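Local structure of trimeric intracellular cation channel type 1B.2 (Caenorhabditis elegans, 5EIK) at residues G19-V22 and Q23-L27. The protein forms a homotrimeric intracellular channel that conducts potassium across the membrane, binds phosphatidylinositol 4,5-bisphosphate and may supply counter-ion current during calcium release. Residues are numbered along the deposited sequence; the frame is centred on the assembly and turned at random.
Sequences GGYV and QKLKL. With DMU (decyl-beta-D-maltopyranoside), chain K.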
ATOM      1  N   GLY A  19     -27.020  -5.118  27.777  1.00 51.41           N
ATOM      2  CA  GLY A  19     -25.825  -5.492  27.052  1.00 50.88           C
ATOM      3  C   GLY A  19     -26.082  -6.574  26.028  1.00 52.49           C
ATOM      4  O   GLY A  19     -25.606  -6.487  24.895  1.00 55.54           O
ATOM      5  N   GLY A  20     -26.826  -7.603  26.420  1.00 44.43           N
ATOM      6  CA  GLY A  20     -27.122  -8.674  25.486  1.00 47.50           C
ATOM      7  C   GLY A  20     -28.011  -8.093  24.409  1.00 54.95           C
ATOM      8  O   GLY A  20     -27.963  -8.486  23.244  1.00 56.62           O
ATOM      9  N   TYR A  21     -28.822  -7.127  24.820  1.00 51.10           N
ATOM     10  CA  TYR A  21     -29.747  -6.462  23.925  1.00 52.79           C
ATOM     11  C   TYR A  21     -29.013  -5.772  22.778  1.00 56.98           C
ATOM     12  O   TYR A  21     -29.239  -6.073  21.603  1.00 51.00           O
ATOM     13  CB  TYR A  21     -30.557  -5.432  24.711  1.00 64.25           C
ATOM     14  CG  TYR A  21     -31.307  -4.481  23.824  1.00 76.44           C
ATOM     15  CD1 TYR A  21     -32.303  -4.945  22.982  1.00 76.47           C
ATOM     16  CD2 TYR A  21     -30.987  -3.121  23.789  1.00 82.13           C
ATOM     17  CE1 TYR A  21     -32.959  -4.092  22.127  1.00 81.33           C
ATOM     18  CE2 TYR A  21     -31.647  -2.250  22.927  1.00 81.16           C
ATOM     19  CZ  TYR A  21     -32.633  -2.746  22.098  1.00 85.49           C
ATOM     20  OH  TYR A  21     -33.297  -1.902  21.238  1.00 87.07           O
ATOM     21  N   VAL A  22     -28.143  -4.834  23.137  1.00 55.90           N
ATOM     22  CA  VAL A  22     -27.372  -4.085  22.161  1.00 57.46           C
ATOM     23  C   VAL A  22     -26.568  -5.021  21.272  1.00 58.93           C
ATOM     24  O   VAL A  22     -26.522  -4.848  20.059  1.00 60.56           O
ATOM     25  CB  VAL A  22     -26.412  -3.102  22.858  1.00 54.73           C
ATOM     26  CG1 VAL A  22     -25.477  -2.477  21.840  1.00 48.23           C
ATOM     27  CG2 VAL A  22     -27.210  -2.023  23.564  1.00 50.85           C
ATOM     28  N   GLN A  23     -25.950  -6.022  21.884  1.00 57.19           N
ATOM     29  CA  GLN A  23     -25.136  -6.979  21.156  1.00 61.88           C
ATOM     30  C   GLN A  23     -25.888  -7.808  20.112  1.00 62.34           C
ATOM     31  O   GLN A  23     -25.277  -8.354  19.194  1.00 63.79           O
ATOM     32  CB  GLN A  23     -24.429  -7.902  22.146  1.00 67.07           C
ATOM     33  CG  GLN A  23     -23.575  -8.973  21.499  1.00 83.67           C
ATOM     34  CD  GLN A  23     -22.568  -9.568  22.460  1.00 91.02           C
ATOM     35  OE1 GLN A  23     -22.915  -9.967  23.573  1.00 96.04           O
ATOM     36  NE2 GLN A  23     -21.310  -9.636  22.033  1.00 95.86           N
ATOM     37  N   LYS A  24     -27.206  -7.899  20.239  1.00 61.82           N
ATOM     38  CA  LYS A  24     -28.000  -8.673  19.287  1.00 68.20           C
ATOM     39  C   LYS A  24     -28.695  -7.818  18.227  1.00 64.51           C
ATOM     40  O   LYS A  24     -29.303  -8.349  17.296  1.00 62.89           O
ATOM     41  CB  LYS A  24     -29.043  -9.516  20.030  1.00 74.61           C
ATOM     42  CG  LYS A  24     -28.548 -10.891  20.473  1.00 85.60           C
ATOM     43  CD  LYS A  24     -27.275 -10.806  21.304  1.00 94.25           C
ATOM     44  CE  LYS A  24     -26.834 -12.180  21.788  1.00 97.50           C
ATOM     45  NZ  LYS A  24     -27.824 -12.790  22.721  1.00 99.76           N
ATOM     46  N   LEU A  25     -28.609  -6.500  18.372  1.00 55.63           N
ATOM     47  CA  LEU A  25     -29.228  -5.580  17.424  1.00 52.48           C
ATOM     48  C   LEU A  25     -28.847  -5.897  15.986  1.00 53.47           C
ATOM     49  O   LEU A  25     -27.671  -6.065  15.675  1.00 53.46           O
ATOM     50  CB  LEU A  25     -28.801  -4.150  17.729  1.00 48.11           C
ATOM     51  CG  LEU A  25     -29.403  -3.495  18.959  1.00 49.00           C
ATOM     52  CD1 LEU A  25     -28.695  -2.180  19.233  1.00 56.01           C
ATOM     53  CD2 LEU A  25     -30.895  -3.276  18.731  1.00 53.20           C
ATOM     54  N   LYS A  26     -29.841  -5.980  15.108  1.00 57.73           N
ATOM     55  CA  LYS A  26     -29.569  -6.243  13.701  1.00 61.17           C
ATOM     56  C   LYS A  26     -29.101  -4.919  13.086  1.00 58.73           C
ATOM     57  O   LYS A  26     -29.894  -3.995  12.878  1.00 53.12           O
ATOM     58  CB  LYS A  26     -30.824  -6.749  12.987  1.00 63.50           C
ATOM     59  CG  LYS A  26     -30.562  -7.135  11.541  1.00 74.93           C
ATOM     60  CD  LYS A  26     -29.536  -8.255  11.455  1.00 76.58           C
ATOM     61  CE  LYS A  26     -28.667  -8.121  10.211  1.00 84.66           C
ATOM     62  NZ  LYS A  26     -27.771  -6.927  10.277  1.00 72.33           N
ATOM     63  N   LEU A  27     -27.804  -4.840  12.808  1.00 56.24           N
ATOM     64  CA  LEU A  27     -27.189  -3.636  12.259  1.00 55.32           C
ATOM     65  C   LEU A  27     -27.723  -3.191  10.903  1.00 50.08           C
ATOM     66  O   LEU A  27     -27.896  -1.994  10.658  1.00 36.35           O
ATOM     67  CB  LEU A  27     -25.676  -3.829  12.202  1.00 59.06           C
ATOM     68  CG  LEU A  27     -25.078  -4.147  13.580  1.00 58.20           C
ATOM     69  CD1 LEU A  27     -23.574  -4.231  13.473  1.00 58.83           C
ATOM     70  CD2 LEU A  27     -25.476  -3.065  14.579  1.00 53.89           C
TER
HETATM   71  C1  DMU K 310     -32.810  -2.941  15.049  1.00101.88           C
HETATM   72  C2  DMU K 310     -33.617  -4.221  15.395  1.00102.88           C
HETATM   73  C3  DMU K 310     -34.501  -4.001  16.723  1.00101.70           C
HETATM   74  C4  DMU K 310     -35.214  -2.667  16.644  1.00104.23           C
HETATM   75  O5  DMU K 310     -34.263  -1.602  16.507  1.00103.26           O
HETATM   76  C6  DMU K 310     -33.692  -1.673  15.184  1.00103.47           C
HETATM   77  O7  DMU K 310     -35.684  -5.047  16.918  1.00105.24           O
HETATM   78  O16 DMU K 310     -32.882  -0.509  14.949  1.00100.54           O
HETATM   79  C18 DMU K 310     -33.749   0.532  14.475  1.00 97.75           C
HETATM   80  C19 DMU K 310     -32.913   1.792  14.232  1.00 96.85           C
HETATM   81  C22 DMU K 310     -33.750   3.034  14.506  1.00 93.08           C
HETATM   82  C25 DMU K 310     -32.906   4.016  15.312  1.00 92.44           C
HETATM   83  C28 DMU K 310     -33.771   5.223  15.680  1.00 92.28           C
HETATM   84  C31 DMU K 310     -32.889   6.354  16.207  1.00 92.02           C
HETATM   85  C34 DMU K 310     -32.560   7.318  15.059  1.00 89.78           C
HETATM   86  C37 DMU K 310     -32.227   8.707  15.621  1.00 87.26           C
HETATM   87  C40 DMU K 310     -31.148   9.366  14.751  1.00 77.40           C
HETATM   88  C43 DMU K 310     -31.819  10.168  13.627  1.00 73.17           C
HETATM   89  O49 DMU K 310     -32.357  -3.042  13.697  1.00104.12           O
HETATM   90  O55 DMU K 310     -32.672  -5.299  15.571  1.00 88.22           O
HETATM   91  C57 DMU K 310     -36.028  -2.456  17.920  1.00101.81           C
HETATM   92  O61 DMU K 310     -36.902  -1.336  17.755  1.00100.90           O
HETATM   93  C5  DMU K 310     -35.757  -7.441  17.311  1.00114.26           C
HETATM   94  C7  DMU K 310     -36.835  -7.490  18.405  1.00117.01           C
HETATM   95  C8  DMU K 310     -36.268  -7.364  19.764  1.00115.50           C
HETATM   96  C9  DMU K 310     -35.439  -6.064  19.863  1.00113.98           C
HETATM   97  O1  DMU K 310     -34.449  -6.035  18.861  1.00110.24           O
HETATM   98  C10 DMU K 310     -34.935  -6.170  17.472  1.00111.02           C
HETATM   99  O2  DMU K 310     -37.299  -7.301  20.677  1.00116.21           O
HETATM  100  O3  DMU K 310     -36.294  -7.489  16.032  1.00113.81           O
HETATM  101  O4  DMU K 310     -37.566  -8.749  18.325  1.00118.13           O
HETATM  102  C11 DMU K 310     -34.818  -5.873  21.247  1.00116.50           C
HETATM  103  O6  DMU K 310     -34.172  -4.603  21.347  1.00123.17           O
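Leu25 packs back against Tyr21 and Val22 where helix 11-24, which probably faces the lumen, runs out, one methyl for each partner. This is the C-terminal turn of the helix, passing from i+4 to 3-10-type (i+3) bonding. Gln23 N still reaches Gly19 O in a regular helical bond of 3.1 Å, whereas the stronger bonds of Lys24 N and Leu25 N go to Tyr21 O and Val22 O, and their i+4 bonds to Gly20 O and Tyr21 O are weak.

With CG of Leu25 anti to its carbonyl carbon (chi1 -73°), the branch lies back along the turn it has just left. CD2 approaches the hydroxyl end of the Tyr21 ring obliquely, 3.8 Å from Tyr21 CZ. CD1 takes the other partner, lying 3.7 Å from Val22 CA and more loosely against Val22 CG1, while CG sits 3.4 Å from Val22 O. Cutting Leu25 back to an alanine is likely to leave the hydroxyl end of the tyrosine ring without its aliphatic neighbour and to open a gap beside Val22, whose side chain also packs on helices 120-148 and 218-238. Leu25 itself also touches Phe31 of the next helix, so this patch joins the end of one helix to the start of another.

Lys24, bent at chi2, runs its aliphatic part across the Gly20 carbonyl, with CD 3.1 Å from Gly20 O. Beyond the turn a decyl maltoside binds beside the chain. The near-bonding approach of detergent O6 to Tyr21 CE1 is doubtful and probably a modelling clash, but the other sugar makes two hydrogen bonds with the backbone of Lys26: Lys26 N donates to detergent O55 at 2.9 Å, and detergent O49 donates to Lys26 O at 2.8 Å.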